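Local coordinates for type 3A cellulose-binding domain protein (Clostridium thermocellum, PDB 4B9P) that binds cellulose through this extracellular family 3 carbohydrate-binding module, the probable biomass-sensing part of the membrane-bound anti-sigma factor RsgI2, at residues I7-Y12 with I152-S157; V88-T93 with I107-G112. One frame throughout, in Å; residues are numbered along the deposited sequence.

Both contacts join the two antiparallel sheets of one beta sandwich, the CBM3 module. Strands 7-13 and 104-111 belong to one sheet, with strand 25-31 between them; strands 152-156 and 84-92 belong to the other, with strand 42-48 between them. Each contact therefore links a different pair of facing strands across the same interior. Their centres lie about 12 Å apart, and their nearest atoms, about 6 Å apart, do not touch. Along the chain, contact 2 closes a short loop of 13 residues nested within the 139-residue span of contact 1, which pairs a strand near the chain's start with one near its end. Neither pairing contains a cross-sheet hydrogen bond, so apolar packing carries both.

Contact 1: I7-Y12 with I152-S157; sequences IELQAY and ITVYIS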
ATOM      1  N   ILE A   7       5.952 -13.773  -7.237  1.00 20.31           N
ATOM      2  CA  ILE A   7       5.064 -12.660  -7.493  1.00 20.15           C
ATOM      3  C   ILE A   7       5.838 -11.493  -8.111  1.00 19.82           C
ATOM      4  O   ILE A   7       7.078 -11.441  -8.018  1.00 21.08           O
ATOM      5  CB  ILE A   7       4.372 -12.172  -6.200  1.00 21.14           C
ATOM      6  CG1 ILE A   7       5.397 -11.871  -5.109  1.00 21.84           C
ATOM      7  CG2 ILE A   7       3.323 -13.214  -5.760  1.00 21.16           C
ATOM      8  CD1 ILE A   7       4.828 -11.232  -3.889  1.00 22.49           C
ATOM      9  N   GLU A   8       5.099 -10.566  -8.707  1.00 19.63           N
ATOM     10  CA  GLU A   8       5.631  -9.302  -9.132  1.00 20.13           C
ATOM     11  C   GLU A   8       4.717  -8.232  -8.558  1.00 18.60           C
ATOM     12  O   GLU A   8       3.501  -8.406  -8.552  1.00 19.62           O
ATOM     13  CB  GLU A   8       5.677  -9.211 -10.669  1.00 21.48           C
ATOM     14  CG  GLU A   8       6.241  -7.912 -11.153  1.00 24.62           C
ATOM     15  CD  GLU A   8       6.428  -7.886 -12.648  1.00 29.43           C
ATOM     16  OE1 GLU A   8       7.442  -8.451 -13.111  1.00 35.22           O
ATOM     17  OE2 GLU A   8       5.600  -7.294 -13.374  1.00 28.00           O
ATOM     18  N   LEU A   9       5.284  -7.118  -8.099  1.00 18.91           N
ATOM     19  CA  LEU A   9       4.496  -6.040  -7.536  1.00 17.59           C
ATOM     20  C   LEU A   9       4.748  -4.813  -8.396  1.00 18.19           C
ATOM     21  O   LEU A   9       5.903  -4.384  -8.546  1.00 18.75           O
ATOM     22  CB  LEU A   9       4.912  -5.818  -6.091  1.00 19.10           C
ATOM     23  CG  LEU A   9       4.145  -4.871  -5.182  1.00 21.99           C
ATOM     24  CD1 LEU A   9       4.313  -3.379  -5.550  1.00 21.56           C
ATOM     25  CD2 LEU A   9       2.703  -5.299  -5.001  1.00 24.24           C
ATOM     26  N   GLN A  10       3.673  -4.257  -8.963  1.00 17.02           N
ATOM     27  CA  GLN A  10       3.736  -3.000  -9.700  1.00 16.07           C
ATOM     28  C   GLN A  10       3.006  -1.932  -8.910  1.00 16.84           C
ATOM     29  O   GLN A  10       2.043  -2.244  -8.187  1.00 17.52           O
ATOM     30  CB  GLN A  10       3.163  -3.116 -11.109  1.00 17.86           C
ATOM     31  CG  GLN A  10       3.875  -4.140 -11.921  1.00 18.49           C
ATOM     32  CD  GLN A  10       3.373  -4.175 -13.341  1.00 23.03           C
ATOM     33  OE1 GLN A  10       2.566  -3.361 -13.728  1.00 30.84           O
ATOM     34  NE2 GLN A  10       3.824  -5.150 -14.123  1.00 23.68           N
ATOM     35  N   ALA A  11       3.431  -0.682  -9.022  1.00 16.53           N
ATOM     36  CA  ALA A  11       2.777   0.377  -8.247  1.00 16.68           C
ATOM     37  C   ALA A  11       3.056   1.725  -8.880  1.00 16.66           C
ATOM     38  O   ALA A  11       3.988   1.881  -9.690  1.00 17.35           O
ATOM     39  CB  ALA A  11       3.299   0.371  -6.818  1.00 17.54           C
ATOM     40  N   TYR A  12       2.276   2.717  -8.503  1.00 16.13           N
ATOM     41  CA  TYR A  12       2.634   4.092  -8.718  1.00 16.05           C
ATOM     42  C   TYR A  12       1.840   4.940  -7.735  1.00 16.84           C
ATOM     43  O   TYR A  12       0.879   4.466  -7.114  1.00 17.52           O
ATOM     44  CB  TYR A  12       2.383   4.539 -10.171  1.00 17.42           C
ATOM     45  CG  TYR A  12       0.955   4.714 -10.599  1.00 18.16           C
ATOM     46  CD1 TYR A  12       0.148   3.606 -10.867  1.00 19.56           C
ATOM     47  CD2 TYR A  12       0.415   5.985 -10.810  1.00 20.47           C
ATOM     48  CE1 TYR A  12      -1.175   3.755 -11.303  1.00 21.48           C
ATOM     49  CE2 TYR A  12      -0.891   6.136 -11.244  1.00 22.48           C
ATOM     50  CZ  TYR A  12      -1.675   5.028 -11.503  1.00 23.60           C
ATOM     51  OH  TYR A  12      -2.979   5.194 -11.939  1.00 26.48           O
ATOM     52  N   ILE A 152       7.995  -1.273  -2.097  1.00 17.16           N
ATOM     53  CA  ILE A 152       6.805  -1.763  -1.409  1.00 17.43           C
ATOM     54  C   ILE A 152       7.057  -3.252  -1.184  1.00 17.73           C
ATOM     55  O   ILE A 152       7.500  -3.951  -2.091  1.00 20.36           O
ATOM     56  CB  ILE A 152       5.535  -1.531  -2.263  1.00 17.10           C
ATOM     57  CG1 ILE A 152       5.209  -0.022  -2.255  1.00 16.93           C
ATOM     58  CG2 ILE A 152       4.353  -2.386  -1.763  1.00 19.38           C
ATOM     59  CD1 ILE A 152       4.148   0.339  -3.301  1.00 18.53           C
ATOM     60  N   THR A 153       6.832  -3.744   0.036  1.00 16.51           N
ATOM     61  CA  THR A 153       7.165  -5.147   0.301  1.00 17.25           C
ATOM     62  C   THR A 153       5.918  -6.005   0.331  1.00 16.85           C
ATOM     63  O   THR A 153       4.810  -5.520   0.570  1.00 17.50           O
ATOM     64  CB  THR A 153       7.896  -5.299   1.650  1.00 18.55           C
ATOM     65  OG1 THR A 153       7.129  -4.632   2.662  1.00 19.14           O
ATOM     66  CG2 THR A 153       9.298  -4.697   1.583  1.00 21.64           C
ATOM     67  N   VAL A 154       6.099  -7.297   0.068  1.00 16.69           N
ATOM     68  CA  VAL A 154       4.988  -8.252   0.070  1.00 17.22           C
ATOM     69  C   VAL A 154       5.429  -9.504   0.808  1.00 17.72           C
ATOM     70  O   VAL A 154       6.536 -10.008   0.562  1.00 18.51           O
ATOM     71  CB  VAL A 154       4.511  -8.648  -1.359  1.00 18.28           C
ATOM     72  CG1 VAL A 154       3.273  -9.547  -1.274  1.00 20.16           C
ATOM     73  CG2 VAL A 154       4.246  -7.423  -2.231  1.00 19.74           C
ATOM     74  N   TYR A 155       4.576  -9.953   1.725  1.00 18.27           N
ATOM     75  CA  TYR A 155       4.837 -11.144   2.540  1.00 18.89           C
ATOM     76  C   TYR A 155       3.749 -12.173   2.274  1.00 19.33           C
ATOM     77  O   TYR A 155       2.575 -11.820   2.115  1.00 20.20           O
ATOM     78  CB  TYR A 155       4.792 -10.809   4.034  1.00 20.11           C
ATOM     79  CG  TYR A 155       5.669  -9.641   4.330  1.00 19.49           C
ATOM     80  CD1 TYR A 155       5.203  -8.350   4.102  1.00 20.37           C
ATOM     81  CD2 TYR A 155       6.952  -9.805   4.815  1.00 21.58           C
ATOM     82  CE1 TYR A 155       5.974  -7.247   4.347  1.00 21.87           C
ATOM     83  CE2 TYR A 155       7.764  -8.646   5.068  1.00 23.66           C
ATOM     84  CZ  TYR A 155       7.242  -7.371   4.820  1.00 22.64           C
ATOM     85  OH  TYR A 155       7.954  -6.201   5.031  1.00 25.01           O
ATOM     86  N   ILE A 156       4.124 -13.452   2.208  1.00 19.90           N
ATOM     87  CA  ILE A 156       3.159 -14.523   2.129  1.00 21.14           C
ATOM     88  C   ILE A 156       3.400 -15.377   3.371  1.00 22.07           C
ATOM     89  O   ILE A 156       4.501 -15.927   3.554  1.00 22.69           O
ATOM     90  CB  ILE A 156       3.360 -15.355   0.878  1.00 21.62           C
ATOM     91  CG1 ILE A 156       3.388 -14.460  -0.370  1.00 22.06           C
ATOM     92  CG2 ILE A 156       2.282 -16.377   0.757  1.00 24.44           C
ATOM     93  CD1 ILE A 156       3.556 -15.207  -1.718  1.00 25.19           C
ATOM     94  N   SER A 157       2.368 -15.517   4.199  1.00 22.53           N
ATOM     95  CA  SER A 157       2.475 -16.284   5.434  1.00 24.81           C
ATOM     96  C   SER A 157       3.679 -15.838   6.266  1.00 25.28           C
ATOM     97  O   SER A 157       4.374 -16.674   6.876  1.00 28.43           O
ATOM     98  CB  SER A 157       2.541 -17.783   5.145  1.00 26.49           C
ATOM     99  OG  SER A 157       1.349 -18.178   4.510  1.00 30.41           O
TER
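I7, L9 and A11 on one strand meet I152 and V154 on another across the interior of the CBM3 beta sandwich. The strand axes approach to 8.6 Å at 146°. L9 and A11 bond by backbone to W149 and V147 within their own sheet, while 152-156 lies in the other and shares no hydrogen bond with 7-12, as expected for facing sheets. Packing is tightest at I7, where CD1 lies 3.5 Å from V154 CG1, closer than usual for two carbons. CG1 of I7 sits between its backbone N and carbonyl carbon (chi1 53°), and the extended next torsion carries CD1 on to the valine. L9 divides its branches: CD2 faces V154 CG2 at 3.8 Å, while CD1 reaches I152 CG2 at 3.9 Å, the leucine and I152 crossing at about a right angle. W162 of strand 159-162 also touches I7 and L9.

The loose end is the partly exposed I156, which points toward strand 7-12 but brings CD1 only to 4.5 Å from I7 CG2. E8 and Q10, also partly exposed, point away from strand 152-156, and Q10 NE2 donates to E8 OE2 over 2.9 Å, nearly straight (168°). T153 and Y155, by contrast, are buried behind V154, with T153 OG1 donating to Y155 OH at 3.0 Å. Back in the apolar layer, the row finishes with A11 CB against I152 CD1, 3.6 Å apart.

Contact 2: V88-T93 with I107-G112; sequences VEIGFT and IISRIG
I90 holds CG2 anti to its backbone N, beside the carbonyl carbon, whereas I107 holds CG1 anti to the carbonyl carbon (chi1 -53°), and an extended chi2 of 175° carries I107 CD1 toward the facing strand. There I107 CD1 meets I90 CG2 at 3.6 Å, the two side chains sliding past each other in opposite directions. The same methyl also serves F92. Although the bond from CA to CB in F92 points neither at strand 107-111 nor away from it, the ring swings inward and brings CZ to 3.9 Å from I107 CD1, with CE1 scarcely farther. The one methyl thus touches both I90 CG2 and the tip of the phenyl ring, from directions roughly perpendicular to each other, and approaches the ring obliquely. I70 of strand 70-81 touches all three of these residues.

These strands lie on opposite sheets of the beta sandwich of the CBM3 module. Their axes come no closer than 10.2 Å and run at 147°, and the absence of hydrogen bonds between them is consistent with face-to-face sheet packing.

At the start of segment 88-93 and the end of segment 107-112, V88 and I111 meet tip to tip: V88 CG2 is 3.8 Å from I111 CG1 and 3.9 Å from its CD1. The I111 side chain is about 11 Å from the calcium ion and does not coordinate it; the ligands are T49, D51, D132, S135 and D136.

Between the two apolar pairs lies a buried hydroxyl, S109 OG, 3.8 Å from I90 CD1. Its polar need is met within the sheet of S109, through a hydrogen bond with the hydroxyl of Y58 on strand 56-63.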
ATOM      1  N   VAL A  88       1.293   1.506   5.660  1.00 16.30           N
ATOM      2  CA  VAL A  88      -0.026   1.002   5.366  1.00 16.96           C
ATOM      3  C   VAL A  88       0.133  -0.470   5.074  1.00 17.29           C
ATOM      4  O   VAL A  88       0.917  -0.843   4.215  1.00 18.40           O
ATOM      5  CB  VAL A  88      -0.581   1.707   4.094  1.00 18.66           C
ATOM      6  CG1 VAL A  88      -1.992   1.222   3.822  1.00 20.97           C
ATOM      7  CG2 VAL A  88      -0.509   3.229   4.235  1.00 21.28           C
ATOM      8  N   GLU A  89      -0.566  -1.320   5.820  1.00 17.25           N
ATOM      9  CA  GLU A  89      -0.525  -2.741   5.533  1.00 17.59           C
ATOM     10  C   GLU A  89      -1.845  -3.127   4.881  1.00 17.66           C
ATOM     11  O   GLU A  89      -2.916  -3.020   5.497  1.00 18.12           O
ATOM     12  CB  GLU A  89      -0.336  -3.553   6.812  1.00 19.86           C
ATOM     13  CG  GLU A  89      -0.199  -5.014   6.502  1.00 22.21           C
ATOM     14  CD  GLU A  89       0.248  -5.830   7.680  1.00 25.58           C
ATOM     15  OE1 GLU A  89       1.454  -5.844   7.971  1.00 28.52           O
ATOM     16  OE2 GLU A  89      -0.605  -6.486   8.289  1.00 27.50           O
ATOM     17  N   ILE A  90      -1.768  -3.592   3.639  1.00 17.84           N
ATOM     18  CA  ILE A  90      -2.926  -4.000   2.870  1.00 16.99           C
ATOM     19  C   ILE A  90      -2.958  -5.514   2.911  1.00 18.85           C
ATOM     20  O   ILE A  90      -1.938  -6.182   2.744  1.00 19.48           O
ATOM     21  CB  ILE A  90      -2.788  -3.501   1.430  1.00 19.05           C
ATOM     22  CG1 ILE A  90      -2.912  -1.991   1.406  1.00 23.13           C
ATOM     23  CG2 ILE A  90      -3.868  -4.137   0.521  1.00 22.71           C
ATOM     24  CD1 ILE A  90      -2.663  -1.364   0.022  1.00 25.31           C
ATOM     25  N   GLY A  91      -4.120  -6.061   3.198  1.00 18.83           N
ATOM     26  CA  GLY A  91      -4.290  -7.492   3.238  1.00 19.64           C
ATOM     27  C   GLY A  91      -5.608  -7.845   2.596  1.00 18.80           C
ATOM     28  O   GLY A  91      -6.244  -7.016   1.920  1.00 18.50           O
ATOM     29  N   PHE A  92      -6.014  -9.095   2.813  1.00 17.95           N
ATOM     30  CA  PHE A  92      -7.182  -9.632   2.136  1.00 18.05           C
ATOM     31  C   PHE A  92      -7.992 -10.412   3.139  1.00 18.74           C
ATOM     32  O   PHE A  92      -7.447 -11.018   4.073  1.00 21.12           O
ATOM     33  CB  PHE A  92      -6.701 -10.552   1.016  1.00 18.02           C
ATOM     34  CG  PHE A  92      -5.874  -9.828   0.002  1.00 17.66           C
ATOM     35  CD1 PHE A  92      -6.465  -9.195  -1.061  1.00 20.42           C
ATOM     36  CD2 PHE A  92      -4.496  -9.721   0.165  1.00 17.81           C
ATOM     37  CE1 PHE A  92      -5.702  -8.482  -1.964  1.00 20.87           C
ATOM     38  CE2 PHE A  92      -3.746  -9.008  -0.750  1.00 19.66           C
ATOM     39  CZ  PHE A  92      -4.349  -8.395  -1.788  1.00 21.13           C
ATOM     40  N   THR A  93      -9.302 -10.461   2.945  1.00 18.28           N
ATOM     41  CA  THR A  93     -10.141 -11.176   3.910  1.00 19.30           C
ATOM     42  C   THR A  93     -10.003 -12.683   3.734  1.00 21.02           C
ATOM     43  O   THR A  93      -9.505 -13.183   2.710  1.00 21.54           O
ATOM     44  CB  THR A  93     -11.593 -10.805   3.755  1.00 19.54           C
ATOM     45  OG1 THR A  93     -11.987 -11.191   2.428  1.00 21.16           O
ATOM     46  CG2 THR A  93     -11.810  -9.308   4.001  1.00 20.11           C
ATOM     47  N   ILE A 107      -5.377  -2.679  -6.538  1.00 18.08           N
ATOM     48  CA  ILE A 107      -5.944  -2.020  -5.368  1.00 17.98           C
ATOM     49  C   ILE A 107      -5.676  -0.541  -5.477  1.00 17.85           C
ATOM     50  O   ILE A 107      -4.510  -0.128  -5.563  1.00 19.08           O
ATOM     51  CB  ILE A 107      -5.343  -2.562  -4.058  1.00 18.17           C
ATOM     52  CG1 ILE A 107      -5.486  -4.083  -4.032  1.00 21.19           C
ATOM     53  CG2 ILE A 107      -6.042  -1.923  -2.847  1.00 19.42           C
ATOM     54  CD1 ILE A 107      -4.848  -4.728  -2.897  1.00 26.18           C
ATOM     55  N   ILE A 108      -6.743   0.257  -5.428  1.00 18.07           N
ATOM     56  CA  ILE A 108      -6.656   1.715  -5.437  1.00 18.67           C
ATOM     57  C   ILE A 108      -6.991   2.173  -4.021  1.00 18.47           C
ATOM     58  O   ILE A 108      -8.093   1.890  -3.555  1.00 19.96           O
ATOM     59  CB  ILE A 108      -7.663   2.289  -6.461  1.00 21.32           C
ATOM     60  CG1 ILE A 108      -7.283   1.872  -7.890  1.00 23.43           C
ATOM     61  CG2 ILE A 108      -7.731   3.810  -6.341  1.00 24.36           C
ATOM     62  CD1 ILE A 108      -8.149   2.444  -8.947  1.00 28.55           C
ATOM     63  N   SER A 109      -6.061   2.875  -3.362  1.00 18.45           N
ATOM     64  CA  SER A 109      -6.214   3.258  -1.969  1.00 18.36           C
ATOM     65  C   SER A 109      -6.050   4.733  -1.764  1.00 17.34           C
ATOM     66  O   SER A 109      -5.402   5.421  -2.552  1.00 19.14           O
ATOM     67  CB  SER A 109      -5.143   2.583  -1.123  1.00 19.50           C
ATOM     68  OG  SER A 109      -5.166   1.171  -1.273  1.00 20.27           O
ATOM     69  N   ARG A 110      -6.620   5.198  -0.660  1.00 18.10           N
ATOM     70  CA  ARG A 110      -6.393   6.561  -0.169  1.00 18.87           C
ATOM     71  C   ARG A 110      -6.121   6.481   1.312  1.00 17.39           C
ATOM     72  O   ARG A 110      -6.843   5.798   2.025  1.00 18.86           O
ATOM     73  CB  ARG A 110      -7.618   7.463  -0.437  1.00 22.65           C
ATOM     74  CG  ARG A 110      -7.924   7.644  -1.908  1.00 27.51           C
ATOM     75  CD  ARG A 110      -8.967   8.715  -2.105  1.00 34.50           C
ATOM     76  NE  ARG A 110     -10.202   8.253  -1.548  1.00 34.51           N
ATOM     77  CZ  ARG A 110     -11.045   8.957  -0.800  1.00 37.11           C
ATOM     78  NH1 ARG A 110     -10.817  10.232  -0.457  1.00 38.42           N
ATOM     79  NH2 ARG A 110     -12.139   8.347  -0.398  1.00 36.22           N
ATOM     80  N   ILE A 111      -5.147   7.250   1.786  1.00 16.79           N
ATOM     81  CA  ILE A 111      -4.779   7.250   3.199  1.00 16.86           C
ATOM     82  C   ILE A 111      -4.561   8.703   3.631  1.00 16.28           C
ATOM     83  O   ILE A 111      -3.892   9.482   2.958  1.00 16.94           O
ATOM     84  CB  ILE A 111      -3.441   6.460   3.461  1.00 18.09           C
ATOM     85  CG1 ILE A 111      -3.611   4.986   3.020  1.00 17.85           C
ATOM     86  CG2 ILE A 111      -2.991   6.532   4.916  1.00 19.05           C
ATOM     87  CD1 ILE A 111      -3.071   4.713   1.649  1.00 20.07           C
ATOM     88  N   GLY A 112      -5.124   9.052   4.780  1.00 16.80           N
ATOM     89  CA  GLY A 112      -4.904  10.384   5.319  1.00 17.52           C
ATOM     90  C   GLY A 112      -5.808  10.665   6.484  1.00 16.52           C
ATOM     91  O   GLY A 112      -6.560   9.797   6.967  1.00 17.44           O
TER